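PDB 4QEO: histone-lysine N-methyltransferase, H3 lysine-9 specific SUVH4 from Arabidopsis thaliana, which methylates histone H3 with S-adenosyl-L-methionine as donor, writing a repressive chromatin mark, and is required to maintain CpNpG and asymmetric DNA methylation. Local coordinates for residues 290-295 and 304-309; 316-321 and 343-348; 321-326 and 377-382; 330-335 and 471-476; 353-358 and 373-378. One frame throughout, in Å; residues are numbered along the deposited sequence.

Contact 1 of 5, residues 290-295 and 304-309; sequences TGCNCR and CACAKL. With ZN (zinc ion), chain H; ZN (zinc ion), chain F.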
# COMPACT_ATOMS: atom_id res chain seq x y z
N THR A 290 -30.97 14.33 0.81
CA THR A 290 -31.80 14.47 -0.38
C THR A 290 -31.20 13.71 -1.56
O THR A 290 -31.91 13.04 -2.31
CB THR A 290 -31.98 15.94 -0.77
OG1 THR A 290 -32.74 16.61 0.24
CG2 THR A 290 -32.70 16.06 -2.11
N GLY A 291 -29.89 13.83 -1.73
CA GLY A 291 -29.21 13.11 -2.79
C GLY A 291 -29.21 13.84 -4.12
O GLY A 291 -29.79 14.92 -4.25
N CYS A 292 -28.57 13.23 -5.11
CA CYS A 292 -28.40 13.82 -6.43
C CYS A 292 -29.37 13.23 -7.44
O CYS A 292 -30.00 12.20 -7.18
CB CYS A 292 -26.95 13.61 -6.90
SG CYS A 292 -26.49 11.87 -7.24
N ASN A 293 -29.48 13.85 -8.61
CA ASN A 293 -30.46 13.41 -9.61
C ASN A 293 -29.84 12.75 -10.84
O ASN A 293 -30.51 12.60 -11.86
CB ASN A 293 -31.37 14.57 -10.04
CG ASN A 293 -30.63 15.64 -10.81
OD1 ASN A 293 -30.27 15.45 -11.97
ND2 ASN A 293 -30.40 16.78 -10.16
N CYS A 294 -28.57 12.36 -10.74
CA CYS A 294 -27.88 11.75 -11.87
C CYS A 294 -28.49 10.40 -12.22
O CYS A 294 -29.06 9.73 -11.38
CB CYS A 294 -26.38 11.60 -11.54
SG CYS A 294 -25.60 13.12 -10.91
N ARG A 295 -28.36 10.01 -13.48
CA ARG A 295 -28.81 8.68 -13.90
C ARG A 295 -27.62 7.75 -14.14
O ARG A 295 -26.63 8.15 -14.74
CB ARG A 295 -29.63 8.79 -15.19
CG ARG A 295 -30.97 9.49 -15.04
CD ARG A 295 -31.48 9.97 -16.39
NE ARG A 295 -31.19 9.01 -17.45
CZ ARG A 295 -32.10 8.44 -18.23
NH1 ARG A 295 -33.38 8.75 -18.08
NH2 ARG A 295 -31.73 7.58 -19.16
N CYS A 304 -24.06 16.92 -10.48
CA CYS A 304 -24.17 16.14 -9.25
C CYS A 304 -24.01 16.93 -7.95
O CYS A 304 -22.94 17.44 -7.65
CB CYS A 304 -23.15 15.00 -9.25
SG CYS A 304 -23.37 13.94 -7.79
N ALA A 305 -25.08 16.97 -7.16
CA ALA A 305 -25.10 17.63 -5.86
C ALA A 305 -24.15 16.98 -4.84
O ALA A 305 -23.67 17.63 -3.91
CB ALA A 305 -26.51 17.64 -5.30
N CYS A 306 -23.91 15.69 -4.99
CA CYS A 306 -23.08 15.00 -4.01
C CYS A 306 -21.62 15.47 -4.17
O CYS A 306 -20.91 15.74 -3.19
CB CYS A 306 -23.27 13.47 -4.10
SG CYS A 306 -25.06 12.90 -3.99
N ALA A 307 -21.21 15.64 -5.42
CA ALA A 307 -19.91 16.24 -5.73
C ALA A 307 -19.80 17.62 -5.09
O ALA A 307 -18.80 17.94 -4.45
CB ALA A 307 -19.71 16.34 -7.23
N LYS A 308 -20.86 18.42 -5.26
CA LYS A 308 -20.91 19.75 -4.68
C LYS A 308 -20.71 19.69 -3.17
O LYS A 308 -20.01 20.52 -2.59
CB LYS A 308 -22.24 20.43 -5.01
CG LYS A 308 -22.43 20.73 -6.48
CD LYS A 308 -23.71 21.52 -6.71
CE LYS A 308 -23.87 21.91 -8.17
NZ LYS A 308 -22.66 22.63 -8.67
N LEU A 309 -21.34 18.70 -2.53
CA LEU A 309 -21.13 18.47 -1.11
C LEU A 309 -19.66 18.21 -0.82
O LEU A 309 -19.16 18.61 0.24
CB LEU A 309 -21.96 17.27 -0.63
CG LEU A 309 -23.43 17.49 -0.27
CD1 LEU A 309 -24.07 16.16 0.12
CD2 LEU A 309 -23.59 18.51 0.86
ZN ZN H . -24.79 12.41 -8.77
ZN ZN F . -25.61 11.26 -5.23
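Cys292 carries this contact, and its path can be traced from CB outward. CB is wedged between the thiolates of the other segment: it lies 3.5 Å from Cys306 SG on the side of the chain F zinc and 3.7 Å from Cys304 SG on the side of the chain H zinc. The methyl of Ala305 comes up beside it, the two CB atoms 4.4 Å apart. A first torsion of 67° then sets SG in the crowded position between the backbone N and the carbonyl carbon, and there it bridges two metals, with the chain H zinc 2.4 Å and the chain F zinc 2.3 Å from Cys292 SG. Sulphur shared in this way defines the triangular three-zinc cluster of pre-SET domains, in which nine cysteines serve three ions. Cys294 and Cys304 give their sulphurs to the chain H ion, which Cys298 completes; Cys306 binds the chain F ion together with Cys334 and Cys338. Cys294 SG also packs 3.5 Å from Cys304 CB. Cys304 has a second task as the N-cap of helix 305-309: its SG, anti to its own backbone N, accepts a weak but fairly straight bond from Ala307 N (3.6 Å, 163° at the hydrogen). Gly291, leading into Cys292, has a positive phi of 86° at which a beta carbon would collide with the preceding carbonyl oxygen.

Contact 2 of 5, residues 316-321 and 343-348; sequences YVDLND and KCVNRT. With ZN (zinc ion), chain G.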
# COMPACT_ATOMS: atom_id res chain seq x y z
N TYR A 316 -13.50 10.08 -5.04
CA TYR A 316 -13.02 8.80 -5.54
C TYR A 316 -12.70 8.89 -7.01
O TYR A 316 -13.36 9.62 -7.75
CB TYR A 316 -14.05 7.69 -5.36
CG TYR A 316 -14.47 7.41 -3.94
CD1 TYR A 316 -13.63 6.71 -3.07
CD2 TYR A 316 -15.72 7.79 -3.48
CE1 TYR A 316 -14.02 6.43 -1.78
CE2 TYR A 316 -16.12 7.52 -2.19
CZ TYR A 316 -15.28 6.84 -1.34
OH TYR A 316 -15.69 6.57 -0.06
N VAL A 317 -11.69 8.13 -7.43
CA VAL A 317 -11.38 7.96 -8.83
C VAL A 317 -11.81 6.56 -9.25
O VAL A 317 -11.80 5.63 -8.45
CB VAL A 317 -9.88 8.22 -9.13
CG1 VAL A 317 -9.01 7.09 -8.60
CG2 VAL A 317 -9.66 8.41 -10.62
N ASP A 318 -12.21 6.43 -10.51
CA ASP A 318 -12.72 5.17 -11.03
C ASP A 318 -11.59 4.28 -11.49
O ASP A 318 -11.36 4.12 -12.68
CB ASP A 318 -13.67 5.43 -12.20
CG ASP A 318 -14.36 4.16 -12.68
OD1 ASP A 318 -14.31 3.16 -11.95
OD2 ASP A 318 -14.95 4.18 -13.78
N LEU A 319 -10.88 3.69 -10.53
CA LEU A 319 -9.72 2.88 -10.84
C LEU A 319 -9.73 1.71 -9.88
O LEU A 319 -9.95 1.88 -8.68
CB LEU A 319 -8.45 3.71 -10.67
CG LEU A 319 -7.10 3.01 -10.84
CD1 LEU A 319 -6.92 2.54 -12.28
CD2 LEU A 319 -5.96 3.92 -10.41
N ASN A 320 -9.50 0.51 -10.41
CA ASN A 320 -9.48 -0.69 -9.57
C ASN A 320 -10.77 -0.77 -8.74
O ASN A 320 -10.72 -1.04 -7.54
CB ASN A 320 -8.26 -0.69 -8.64
CG ASN A 320 -6.93 -0.50 -9.37
OD1 ASN A 320 -6.00 0.12 -8.85
ND2 ASN A 320 -6.83 -1.05 -10.58
N ASP A 321 -11.90 -0.47 -9.37
CA ASP A 321 -13.21 -0.51 -8.72
C ASP A 321 -13.41 0.59 -7.68
O ASP A 321 -14.32 0.50 -6.85
CB ASP A 321 -13.50 -1.88 -8.11
CG ASP A 321 -13.65 -2.95 -9.16
OD1 ASP A 321 -14.36 -2.70 -10.16
OD2 ASP A 321 -13.06 -4.04 -8.99
N LYS A 343 -23.36 1.01 -9.07
CA LYS A 343 -22.04 1.03 -9.70
C LYS A 343 -21.38 2.40 -9.60
O LYS A 343 -20.21 2.55 -9.95
CB LYS A 343 -22.13 0.61 -11.17
CG LYS A 343 -22.31 -0.90 -11.38
CD LYS A 343 -22.33 -1.24 -12.87
CE LYS A 343 -22.65 -2.71 -13.14
NZ LYS A 343 -22.92 -2.98 -14.60
N CYS A 344 -22.13 3.40 -9.14
CA CYS A 344 -21.61 4.77 -9.06
C CYS A 344 -20.30 4.81 -8.30
O CYS A 344 -20.17 4.18 -7.24
CB CYS A 344 -22.62 5.73 -8.40
SG CYS A 344 -21.97 7.41 -8.21
N VAL A 345 -19.32 5.54 -8.82
CA VAL A 345 -18.00 5.56 -8.17
C VAL A 345 -18.08 6.33 -6.85
O VAL A 345 -17.32 6.07 -5.90
CB VAL A 345 -16.91 6.12 -9.11
CG1 VAL A 345 -15.53 6.01 -8.49
CG2 VAL A 345 -16.94 5.34 -10.41
N ASN A 346 -19.06 7.22 -6.76
CA ASN A 346 -19.29 7.92 -5.51
C ASN A 346 -20.08 7.09 -4.49
O ASN A 346 -20.54 7.60 -3.48
CB ASN A 346 -19.93 9.30 -5.73
CG ASN A 346 -19.61 10.26 -4.59
OD1 ASN A 346 -18.49 10.31 -4.11
ND2 ASN A 346 -20.62 10.99 -4.13
N ARG A 347 -20.19 5.79 -4.75
CA ARG A 347 -20.61 4.84 -3.74
C ARG A 347 -19.47 3.86 -3.41
O ARG A 347 -19.73 2.76 -2.94
CB ARG A 347 -21.83 4.05 -4.24
CG ARG A 347 -23.06 4.91 -4.58
CD ARG A 347 -24.18 4.03 -5.12
NE ARG A 347 -25.42 4.75 -5.41
CZ ARG A 347 -26.39 4.96 -4.52
NH1 ARG A 347 -26.25 4.56 -3.27
NH2 ARG A 347 -27.50 5.60 -4.88
N THR A 348 -18.22 4.25 -3.66
CA THR A 348 -17.08 3.33 -3.45
C THR A 348 -17.10 2.45 -2.19
O THR A 348 -16.95 1.23 -2.29
CB THR A 348 -15.74 4.06 -3.61
OG1 THR A 348 -15.59 4.44 -4.98
CG2 THR A 348 -14.55 3.14 -3.21
ZN ZN G . -23.92 8.63 -7.58
O HOH W 1 -16.47 2.23 -7.17
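The Tyr316 ring lies under Thr348, whose CB sits 3.3 Å from the ring centroid and only 8° off the normal, a close CH-pi contact over the face. Thr348 OG1 rides above the same face, 3.3 Å from Tyr316 CG, and is held there by other bonds: it donates to Val345 O at 2.5 Å, in the carbonyl plane, and accepts from a water that also donates to Asp321 O. These bonds fix the rotation of the threonine, so that CB and the methyl CG2 are turned onto the ring. At the ring edge, Asn346 OD1 comes within 3.8 Å of Tyr316 CD2; this oxygen is buried without a polar partner in the model, whereas Asn346 ND2 is bonded to Phe332 O. Val345 straddles the backbone turn, with CG1 3.8 Å from Tyr316 CB and CG2 3.6 Å from Asp318 CG, at the centre of an inverse gamma turn. Beyond the ring, Tyr316 OH probably hydrogen-bonds to Glu333 OE2. An alanine in place of Tyr316 would probably leave Thr348 without its aromatic floor and Glu333 without this hydroxyl. The contact brings the 3-10 segment that follows zinc ligand Cys344 against strand 316-317, which pairs antiparallel with strand 323-324; Val317 points away from this interface, onto Leu26 and Val29 of helix 10-30.

Contact 3 of 5, residues 321-326 and 377-382; sequences DGRLIE and AGSPVC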
# COMPACT_ATOMS: atom_id res chain seq x y z
N ASP A 321 -11.90 -0.47 -9.37
CA ASP A 321 -13.21 -0.51 -8.72
C ASP A 321 -13.41 0.59 -7.68
O ASP A 321 -14.32 0.50 -6.85
CB ASP A 321 -13.50 -1.88 -8.11
CG ASP A 321 -13.65 -2.95 -9.16
OD1 ASP A 321 -14.36 -2.70 -10.16
OD2 ASP A 321 -13.06 -4.04 -8.99
N GLY A 322 -12.57 1.62 -7.73
CA GLY A 322 -12.78 2.81 -6.92
C GLY A 322 -11.73 3.00 -5.84
O GLY A 322 -11.55 2.12 -5.00
N ARG A 323 -11.05 4.14 -5.87
CA ARG A 323 -10.00 4.43 -4.90
C ARG A 323 -10.14 5.85 -4.38
O ARG A 323 -10.37 6.79 -5.14
CB ARG A 323 -8.61 4.19 -5.52
CG ARG A 323 -8.22 2.71 -5.62
CD ARG A 323 -7.01 2.46 -6.55
NE ARG A 323 -5.76 2.96 -5.98
CZ ARG A 323 -4.56 2.82 -6.55
NH1 ARG A 323 -4.44 2.19 -7.72
NH2 ARG A 323 -3.48 3.31 -5.96
N LEU A 324 -10.04 6.00 -3.06
CA LEU A 324 -10.10 7.32 -2.45
C LEU A 324 -8.82 8.05 -2.80
O LEU A 324 -7.73 7.51 -2.61
CB LEU A 324 -10.23 7.20 -0.93
CG LEU A 324 -10.33 8.50 -0.14
CD1 LEU A 324 -11.62 9.26 -0.51
CD2 LEU A 324 -10.28 8.19 1.34
N ILE A 325 -8.95 9.26 -3.31
CA ILE A 325 -7.77 10.02 -3.73
C ILE A 325 -6.93 10.46 -2.53
O ILE A 325 -5.71 10.35 -2.55
CB ILE A 325 -8.16 11.22 -4.62
CG1 ILE A 325 -8.73 10.71 -5.95
CG2 ILE A 325 -6.97 12.12 -4.88
CD1 ILE A 325 -9.47 11.74 -6.75
N GLU A 326 -7.60 10.98 -1.50
CA GLU A 326 -6.92 11.43 -0.30
C GLU A 326 -7.90 11.56 0.87
O GLU A 326 -9.11 11.70 0.68
CB GLU A 326 -6.25 12.78 -0.54
CG GLU A 326 -7.25 13.89 -0.86
CD GLU A 326 -6.58 15.19 -1.27
OE1 GLU A 326 -5.71 15.68 -0.50
OE2 GLU A 326 -6.91 15.71 -2.35
N ALA A 377 -3.37 1.44 -2.57
CA ALA A 377 -3.61 2.59 -1.70
C ALA A 377 -4.86 3.34 -2.15
O ALA A 377 -5.00 3.65 -3.32
CB ALA A 377 -2.40 3.52 -1.72
N GLY A 378 -5.75 3.63 -1.21
CA GLY A 378 -6.99 4.31 -1.52
C GLY A 378 -8.17 3.36 -1.62
O GLY A 378 -9.31 3.79 -1.67
N SER A 379 -7.90 2.06 -1.63
CA SER A 379 -8.97 1.07 -1.74
C SER A 379 -9.67 0.98 -0.41
O SER A 379 -9.02 1.03 0.65
CB SER A 379 -8.45 -0.31 -2.13
OG SER A 379 -7.79 -0.31 -3.39
N PRO A 380 -11.01 0.87 -0.44
CA PRO A 380 -11.72 0.62 0.82
C PRO A 380 -11.47 -0.80 1.29
O PRO A 380 -11.45 -1.73 0.47
CB PRO A 380 -13.19 0.80 0.42
CG PRO A 380 -13.22 0.48 -1.05
CD PRO A 380 -11.92 0.96 -1.60
N VAL A 381 -11.27 -0.96 2.59
CA VAL A 381 -11.19 -2.28 3.18
C VAL A 381 -12.53 -2.66 3.82
O VAL A 381 -13.09 -3.72 3.51
CB VAL A 381 -10.04 -2.39 4.21
CG1 VAL A 381 -10.04 -3.76 4.88
CG2 VAL A 381 -8.71 -2.14 3.52
N CYS A 382 -13.06 -1.82 4.70
CA CYS A 382 -14.39 -2.16 5.26
C CYS A 382 -14.95 -1.05 6.09
O CYS A 382 -14.19 -0.25 6.60
CB CYS A 382 -14.32 -3.40 6.16
SG CYS A 382 -13.15 -3.22 7.53
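The guanidinium of Arg323 has the Ala377 carbonyl at one edge and Pro376 CB over one face. Arg323 NE donates to Ala377 O at 2.9 Å with 146° at the hydrogen, and NH2 adds a weak second bond to the same oxygen. The acceptor is close to the guanidinium plane, but NE stands about 30° above the carbonyl plane and so does not address a lone pair. A bend at chi3 turns the head group back onto this carbonyl, while NH1 is bonded to Asn320 OD1. One residue on, Leu324 N meets Gly378 O at 2.7 Å, nearly straight at 165°. The same oxygen takes a CA-H contact from Arg323 CA at 3.4 Å. Gly378 has to be a glycine, because a beta carbon there would stand about 2.6 Å from Leu324 O and would also strike the preceding carbonyl. Pro380 CD packs 3.6 Å from Gly322 O, a buried oxygen with no polar partner in the model. The backbones thus join the pre-SET hairpin of strands 316-317 and 323-324 to the SET segment entering strand 380-383, where Val381 and Cys382 form a classic beta bulge facing Leu486. Leu324 reaches Phe468 and Gln470 of strand 467-473 and Phe487 of strand 483-488, while Arg323 and Ile325 pack on helix 10-30.

Contact 4 of 5, residues 330-335 and 471-476; sequences VVFECG and CVLSSH. With ZN (zinc ion), chain F; ZN (zinc ion), chain G.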
# COMPACT_ATOMS: atom_id res chain seq x y z
N VAL A 330 -14.51 14.61 5.94
CA VAL A 330 -15.64 13.73 5.66
C VAL A 330 -15.83 13.53 4.15
O VAL A 330 -15.60 14.45 3.36
CB VAL A 330 -16.95 14.22 6.33
CG1 VAL A 330 -17.41 15.53 5.71
CG2 VAL A 330 -18.06 13.16 6.25
N VAL A 331 -16.20 12.32 3.76
CA VAL A 331 -16.51 12.03 2.36
C VAL A 331 -18.03 11.95 2.23
O VAL A 331 -18.70 11.34 3.06
CB VAL A 331 -15.83 10.71 1.88
CG1 VAL A 331 -16.41 10.22 0.56
CG2 VAL A 331 -14.33 10.89 1.74
N PHE A 332 -18.58 12.58 1.19
CA PHE A 332 -20.02 12.57 0.96
C PHE A 332 -20.36 11.65 -0.20
O PHE A 332 -20.19 12.00 -1.37
CB PHE A 332 -20.53 13.98 0.65
CG PHE A 332 -20.52 14.91 1.84
CD1 PHE A 332 -21.58 14.93 2.73
CD2 PHE A 332 -19.47 15.78 2.04
CE1 PHE A 332 -21.58 15.80 3.82
CE2 PHE A 332 -19.46 16.65 3.12
CZ PHE A 332 -20.53 16.66 4.01
N GLU A 333 -20.84 10.46 0.13
CA GLU A 333 -21.20 9.48 -0.87
C GLU A 333 -22.65 9.61 -1.29
O GLU A 333 -23.49 10.14 -0.54
CB GLU A 333 -20.94 8.07 -0.35
CG GLU A 333 -19.49 7.63 -0.45
CD GLU A 333 -19.27 6.17 -0.05
OE1 GLU A 333 -20.24 5.48 0.32
OE2 GLU A 333 -18.11 5.72 -0.11
N CYS A 334 -22.93 9.12 -2.49
CA CYS A 334 -24.30 8.96 -2.94
C CYS A 334 -25.03 8.00 -2.00
O CYS A 334 -24.43 7.09 -1.41
CB CYS A 334 -24.32 8.46 -4.39
SG CYS A 334 -23.73 9.68 -5.63
N GLY A 335 -26.33 8.22 -1.85
CA GLY A 335 -27.12 7.49 -0.88
C GLY A 335 -28.42 6.93 -1.42
O GLY A 335 -28.60 6.84 -2.63
N CYS A 471 -14.22 9.12 7.77
CA CYS A 471 -15.64 9.34 8.03
C CYS A 471 -16.39 9.55 6.72
O CYS A 471 -15.96 10.33 5.87
CB CYS A 471 -15.87 10.54 8.96
SG CYS A 471 -15.46 10.21 10.70
N VAL A 472 -17.50 8.83 6.57
CA VAL A 472 -18.30 8.91 5.35
C VAL A 472 -19.77 9.16 5.70
O VAL A 472 -20.31 8.48 6.57
CB VAL A 472 -18.21 7.59 4.54
CG1 VAL A 472 -19.08 7.67 3.29
CG2 VAL A 472 -16.77 7.27 4.19
N LEU A 473 -20.38 10.14 5.05
CA LEU A 473 -21.83 10.35 5.12
C LEU A 473 -22.48 9.97 3.79
O LEU A 473 -21.99 10.36 2.72
CB LEU A 473 -22.15 11.81 5.47
CG LEU A 473 -21.78 12.27 6.88
CD1 LEU A 473 -21.84 13.79 7.00
CD2 LEU A 473 -22.69 11.62 7.92
N SER A 474 -23.56 9.20 3.84
CA SER A 474 -24.24 8.77 2.61
C SER A 474 -25.74 8.78 2.78
O SER A 474 -26.47 9.30 1.94
CB SER A 474 -23.79 7.37 2.18
OG SER A 474 -23.80 6.47 3.28
N SER A 475 -26.21 8.18 3.87
CA SER A 475 -27.66 8.12 4.10
C SER A 475 -28.19 9.33 4.86
O SER A 475 -29.39 9.58 4.84
CB SER A 475 -28.06 6.84 4.83
OG SER A 475 -27.59 6.86 6.16
N HIS A 476 -27.30 10.07 5.51
CA HIS A 476 -27.70 11.30 6.21
C HIS A 476 -26.51 12.26 6.37
O HIS A 476 -25.40 11.96 5.93
CB HIS A 476 -28.30 10.98 7.58
CG HIS A 476 -27.35 10.29 8.51
ND1 HIS A 476 -26.26 10.93 9.07
CD2 HIS A 476 -27.32 9.03 8.98
CE1 HIS A 476 -25.61 10.08 9.84
NE2 HIS A 476 -26.23 8.92 9.81
ZN ZN F . -25.61 11.26 -5.23
ZN ZN G . -23.92 8.63 -7.58
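The tight part is the backbone seam, where strand 331-332 runs parallel to the end of strand 467-473. Val331 lies opposite Val472 and supplies both of its polar atoms: Val331 N donates to Cys471 O at 2.9 Å, and Val331 O receives Leu473 N at 2.9 Å, nearly along the C=O axis. Glu333 N continues the pattern to Leu473 O at 2.8 Å. At the far end Gly335 CA presses on Ser474 O at 3.4 Å; a beta carbon there would fall about 2.1 Å from that oxygen, so the close approach depends on glycine. The face bearing Phe332 and Leu473 is looser. Their side chains lie side by side and point the same way, meeting through Phe332 CE1 and Leu473 CD1 at 3.8 Å, and the Val330 side chain crosses Leu473 obliquely, CG2 3.9 Å from Leu473 CG; Phe332 and Val330 both keep part of their surface solvent-accessible. On the face shared with Val331, the extended Glu333 crosses Val472, its CD 3.7 Å from Val472 CG1. Its carboxylate is satisfied by a salt bridge to Arg483 and by bonds to Gln350 and Ser349, which would favour the charged form. Next in the chain, Cys334 SG bridges the chain F and chain G zincs, so the pairing couples this SET-domain sheet directly to the metal cluster, where two ions would probably keep the sulphur a thiolate.

Contact 5 of 5, residues 353-358 and 373-378; sequences LRFNLE and EYIPAG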
# COMPACT_ATOMS: atom_id res chain seq x y z
N LEU A 353 -17.04 -6.62 -0.51
CA LEU A 353 -15.66 -6.86 -0.14
C LEU A 353 -14.88 -7.30 -1.39
O LEU A 353 -15.28 -8.24 -2.07
CB LEU A 353 -15.59 -7.91 0.97
CG LEU A 353 -14.20 -8.39 1.38
CD1 LEU A 353 -13.36 -7.22 1.86
CD2 LEU A 353 -14.32 -9.46 2.45
N ARG A 354 -13.81 -6.58 -1.69
CA ARG A 354 -13.05 -6.78 -2.92
C ARG A 354 -11.91 -7.77 -2.75
O ARG A 354 -11.35 -8.20 -3.75
CB ARG A 354 -12.40 -5.48 -3.38
CG ARG A 354 -13.31 -4.33 -3.71
CD ARG A 354 -12.51 -3.03 -3.68
NE ARG A 354 -13.22 -1.91 -4.31
CZ ARG A 354 -14.31 -1.34 -3.80
NH1 ARG A 354 -14.83 -1.78 -2.66
NH2 ARG A 354 -14.89 -0.33 -4.44
N PHE A 355 -11.52 -8.08 -1.52
CA PHE A 355 -10.27 -8.81 -1.30
C PHE A 355 -10.45 -10.10 -0.51
O PHE A 355 -11.33 -10.18 0.35
CB PHE A 355 -9.23 -7.95 -0.57
CG PHE A 355 -9.05 -6.58 -1.15
CD1 PHE A 355 -8.30 -6.40 -2.30
CD2 PHE A 355 -9.61 -5.47 -0.55
CE1 PHE A 355 -8.13 -5.13 -2.85
CE2 PHE A 355 -9.44 -4.20 -1.09
CZ PHE A 355 -8.70 -4.04 -2.24
N ASN A 356 -9.59 -11.07 -0.78
CA ASN A 356 -9.54 -12.30 -0.00
C ASN A 356 -8.75 -12.06 1.28
O ASN A 356 -7.55 -11.84 1.23
CB ASN A 356 -8.93 -13.42 -0.84
CG ASN A 356 -9.78 -13.78 -2.06
OD1 ASN A 356 -10.97 -14.02 -1.94
ND2 ASN A 356 -9.16 -13.79 -3.24
N LEU A 357 -9.43 -12.12 2.41
CA LEU A 357 -8.80 -11.82 3.68
C LEU A 357 -8.80 -13.03 4.59
O LEU A 357 -9.49 -14.01 4.34
CB LEU A 357 -9.55 -10.68 4.39
CG LEU A 357 -9.74 -9.40 3.58
CD1 LEU A 357 -10.44 -8.36 4.44
CD2 LEU A 357 -8.41 -8.87 3.06
N GLU A 358 -8.04 -12.93 5.67
CA GLU A 358 -7.95 -14.01 6.62
C GLU A 358 -7.85 -13.44 8.02
O GLU A 358 -7.14 -12.46 8.25
CB GLU A 358 -6.74 -14.89 6.30
CG GLU A 358 -6.45 -15.97 7.33
CD GLU A 358 -5.08 -16.63 7.13
OE1 GLU A 358 -4.37 -16.27 6.17
OE2 GLU A 358 -4.72 -17.51 7.94
N GLU A 373 -4.18 -10.99 -1.06
CA GLU A 373 -3.86 -10.34 -2.32
C GLU A 373 -3.45 -8.89 -2.11
O GLU A 373 -3.59 -8.34 -1.02
CB GLU A 373 -5.05 -10.41 -3.29
CG GLU A 373 -6.39 -10.63 -2.63
CD GLU A 373 -7.55 -10.60 -3.61
OE1 GLU A 373 -8.69 -10.90 -3.21
OE2 GLU A 373 -7.32 -10.26 -4.79
N TYR A 374 -2.93 -8.29 -3.17
CA TYR A 374 -2.49 -6.91 -3.16
C TYR A 374 -3.65 -5.95 -2.93
O TYR A 374 -4.72 -6.12 -3.52
CB TYR A 374 -1.77 -6.59 -4.47
CG TYR A 374 -0.39 -7.23 -4.56
CD1 TYR A 374 0.70 -6.66 -3.92
CD2 TYR A 374 -0.19 -8.41 -5.27
CE1 TYR A 374 1.96 -7.24 -3.99
CE2 TYR A 374 1.06 -9.00 -5.34
CZ TYR A 374 2.13 -8.41 -4.69
OH TYR A 374 3.38 -8.99 -4.77
N ILE A 375 -3.44 -4.97 -2.06
CA ILE A 375 -4.43 -3.91 -1.81
C ILE A 375 -3.86 -2.54 -2.20
O ILE A 375 -2.94 -2.03 -1.55
CB ILE A 375 -4.88 -3.88 -0.34
CG1 ILE A 375 -5.47 -5.23 0.06
CG2 ILE A 375 -5.89 -2.76 -0.12
CD1 ILE A 375 -5.93 -5.30 1.49
N PRO A 376 -4.39 -1.94 -3.28
CA PRO A 376 -3.89 -0.63 -3.72
C PRO A 376 -4.26 0.46 -2.72
O PRO A 376 -5.33 0.42 -2.12
CB PRO A 376 -4.62 -0.41 -5.05
CG PRO A 376 -5.04 -1.77 -5.50
CD PRO A 376 -5.36 -2.51 -4.23
N ALA A 377 -3.37 1.44 -2.57
CA ALA A 377 -3.61 2.59 -1.70
C ALA A 377 -4.86 3.34 -2.15
O ALA A 377 -5.00 3.65 -3.32
CB ALA A 377 -2.40 3.52 -1.72
N GLY A 378 -5.75 3.63 -1.21
CA GLY A 378 -6.99 4.31 -1.52
C GLY A 378 -8.17 3.36 -1.62
O GLY A 378 -9.31 3.79 -1.67
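Phe355 and Ile375 cross obliquely, with the isoleucine laid over one face of the phenyl ring: Ile375 CG1 stands 3.8 Å from the ring centroid, 9° off its normal. On the opposite face Arg354 CB lies 3.9 Å above the plane of the Phe355 ring, so the ring is sandwiched between aliphatic carbons. Ile375 CG2 reaches the far tip, 3.7 Å from Phe355 CZ, and Pro376 CD comes up obliquely. These segments flank the open end of the beta hairpin formed by strands 357-361 and 367-371 of the SET region, where Asn356 still pairs through its backbone with Trp372. An alanine at Phe355 would probably strip Ile375 and Pro376 of their shared packing surface. Glu373 CD approaches the ring edge, and its carboxylate crosses Asn356 obliquely, the amide and carboxylate planes 21° apart. Glu373 OE1 accepts from Asn356 N at 2.6 Å through its anti lone pair. Asn356 ND2 is also only 2.9 Å from Glu373 OE1, but the angle is too poor for a hydrogen bond. The first torsion of Glu373, 22°, is well away from a staggered value, probably a cost of reaching Asn356, and OE1 also has a long, weak ion pair with Lys252.

In the fold
Contact 1 lies at the zinc cluster and contact 5 at the SET hairpin, their centres about 29 Å apart, with the others between. Contact 1 closes before any other opens; contacts 2, 3 and 4 interlock, their segments alternating along the chain, and contact 5 falls wholly between the two segments of contact 4. Contacts 2 and 3 are the closest pair, with centres about 8 Å apart, sharing Asp321 and the two-stranded sheet 316-317/323-324. Contacts 3 and 4 reach opposite outer strands of one four-stranded sheet, 380-383 and 331-332. Contacts 1 and 4 meet at the chain F zinc, 2 and 4 at the chain G zinc. Pre-SET and SET regions are thus joined at two separate places, contacts 3 and 4.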